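Local coordinates for protein alpha-1,3-glucanase (Streptomyces thermodiastaticus, PDB 7C7D) that probably hydrolyses alpha-1,3-glucan, as a thermostable glycosidase of family GH87, at residues Thr351-Asn356 and Gln374-Leu379. Residues are numbered along the deposited sequence; the frame is centred on the assembly and turned at random.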
loop_
_atom_site.group_PDB
_atom_site.type_symbol
_atom_site.label_atom_id
_atom_site.label_comp_id
_atom_site.label_asym_id
_atom_site.label_seq_id
_atom_site.Cartn_x
_atom_site.Cartn_y
_atom_site.Cartn_z
ATOM N N THR A 351 1.786 -9.965 -3.583
ATOM C CA THR A 351 1.119 -10.950 -2.739
ATOM C C THR A 351 1.439 -10.789 -1.258
ATOM O O THR A 351 0.789 -11.434 -0.427
ATOM C CB THR A 351 1.397 -12.376 -3.209
ATOM O OG1 THR A 351 2.807 -12.619 -3.165
ATOM C CG2 THR A 351 0.866 -12.590 -4.619
ATOM N N ALA A 352 2.397 -9.931 -0.910
ATOM C CA ALA A 352 2.652 -9.572 0.477
ATOM C C ALA A 352 2.852 -8.057 0.557
ATOM O O ALA A 352 2.211 -7.314 -0.197
ATOM C CB ALA A 352 3.832 -10.363 1.054
ATOM N N ASP A 353 3.708 -7.585 1.463
ATOM C CA ASP A 353 3.836 -6.152 1.712
ATOM C C ASP A 353 4.318 -5.404 0.471
ATOM O O ASP A 353 5.052 -5.933 -0.366
ATOM C CB ASP A 353 4.873 -5.898 2.815
ATOM C CG ASP A 353 4.407 -6.298 4.211
ATOM O OD1 ASP A 353 3.394 -7.001 4.373
ATOM O OD2 ASP A 353 5.087 -5.889 5.171
ATOM N N GLY A 354 3.962 -4.122 0.398
ATOM C CA GLY A 354 4.554 -3.282 -0.629
ATOM C C GLY A 354 6.011 -2.972 -0.340
ATOM O O GLY A 354 6.890 -3.171 -1.189
ATOM N N LEU A 355 6.286 -2.468 0.859
ATOM C CA LEU A 355 7.637 -2.184 1.305
ATOM C C LEU A 355 7.694 -2.450 2.800
ATOM O O LEU A 355 6.781 -2.074 3.537
ATOM C CB LEU A 355 8.021 -0.725 1.005
ATOM C CG LEU A 355 9.348 -0.194 1.559
ATOM C CD1 LEU A 355 9.905 0.901 0.649
ATOM C CD2 LEU A 355 9.195 0.347 2.985
ATOM N N ASN A 356 8.780 -3.080 3.240
ATOM C CA ASN A 356 9.017 -3.332 4.652
ATOM C C ASN A 356 10.439 -2.927 5.000
ATOM O O ASN A 356 11.392 -3.422 4.397
ATOM C CB ASN A 356 8.794 -4.809 4.980
ATOM C CG ASN A 356 8.682 -5.060 6.469
ATOM O OD1 ASN A 356 9.226 -4.309 7.275
ATOM N ND2 ASN A 356 7.951 -6.100 6.845
ATOM N N GLN A 374 -1.868 -4.630 -2.171
ATOM C CA GLN A 374 -0.864 -5.402 -1.459
ATOM C C GLN A 374 -1.552 -6.547 -0.727
ATOM O O GLN A 374 -2.738 -6.467 -0.403
ATOM C CB GLN A 374 -0.120 -4.510 -0.460
ATOM C CG GLN A 374 0.989 -3.676 -1.076
ATOM C CD GLN A 374 0.535 -2.891 -2.295
ATOM O OE1 GLN A 374 -0.211 -1.908 -2.178
ATOM N NE2 GLN A 374 0.981 -3.312 -3.478
ATOM N N GLY A 375 -0.808 -7.623 -0.475
ATOM C CA GLY A 375 -1.358 -8.789 0.189
ATOM C C GLY A 375 -1.169 -8.831 1.690
ATOM O O GLY A 375 -1.446 -9.856 2.318
ATOM N N ASP A 376 -0.680 -7.752 2.281
ATOM C CA ASP A 376 -0.414 -7.625 3.705
ATOM C C ASP A 376 -0.127 -6.138 3.898
ATOM O O ASP A 376 -0.440 -5.350 3.001
ATOM C CB ASP A 376 0.780 -8.508 4.069
ATOM C CG ASP A 376 0.763 -8.966 5.517
ATOM O OD1 ASP A 376 0.641 -8.115 6.419
ATOM O OD2 ASP A 376 0.884 -10.187 5.757
ATOM N N ASP A 377 0.481 -5.745 5.012
ATOM C CA ASP A 377 0.779 -4.340 5.296
ATOM C C ASP A 377 1.320 -3.648 4.053
ATOM O O ASP A 377 2.327 -4.078 3.487
ATOM C CB ASP A 377 1.849 -4.257 6.383
ATOM C CG ASP A 377 1.379 -4.739 7.735
ATOM O OD1 ASP A 377 0.208 -4.526 8.098
ATOM O OD2 ASP A 377 2.222 -5.312 8.458
ATOM N N ALA A 378 0.686 -2.550 3.634
ATOM C CA ALA A 378 1.162 -1.911 2.410
ATOM C C ALA A 378 2.555 -1.334 2.606
ATOM O O ALA A 378 3.465 -1.599 1.809
ATOM C CB ALA A 378 0.177 -0.854 1.909
ATOM N N LEU A 379 2.741 -0.564 3.682
ATOM C CA LEU A 379 4.044 -0.079 4.121
ATOM C C LEU A 379 4.227 -0.494 5.568
ATOM O O LEU A 379 3.331 -0.279 6.389
ATOM C CB LEU A 379 4.130 1.448 4.036
ATOM C CG LEU A 379 4.003 2.077 2.653
ATOM C CD1 LEU A 379 4.090 3.601 2.788
ATOM C CD2 LEU A 379 5.081 1.566 1.714
HETATM O O HOH W 1 -1.241 -12.285 1.153
HETATM O O HOH W 2 4.401 -6.598 7.563
#
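Ala-378 O takes two backbone N-H groups from the facing segment: Leu-355 N at 3.1 Å and, more weakly, Gly-354 N, which also makes a long, weak bond to Asp-377 O. Further back, Gly-375 N donates to Ala-352 O at 3.0 Å, and Thr-350 OG1 bonds to the same oxygen. The two segments belong to successive coils of the right-handed parallel beta-helix of this pectate lyase-like family: the turns stack, then run into the parallel strands 355-357 and 379-382, where Leu-355 CB meets Leu-379 CD2 at 3.8 Å and Phe-393 packs against both leucines. Asp-353, Asp-376 and Asp-377 cluster beside the turns, an acidic trio reminiscent of the aspartates in the active site of GH28 polygalacturonases, which share the beta-helix. Asp-353 and Asp-377 lie side by side, pointing the same way with carboxylate planes 54° apart, and one water donates to OD2 of Asp-353 at 2.6 Å and to OD2 of Asp-377 at 2.7 Å. With CG beside its own backbone N (chi1 -72°), Asp-353 lays its carboxylate across Asp-376, OD1 lying 3.0 Å from Asp-376 CB. An alanine at Asp-353 would probably leave that water without one of its two acceptors and open a gap beside Asp-377. Asp-377 also hydrogen-bonds Tyr-410 OH through OD2 and Asn-405 ND2 through OD1, while Asp-376 accepts the N-H of Asp-377 on the anti lone pair of OD1 at 2.8 Å and turns OD2 to a salt bridge with Arg-300.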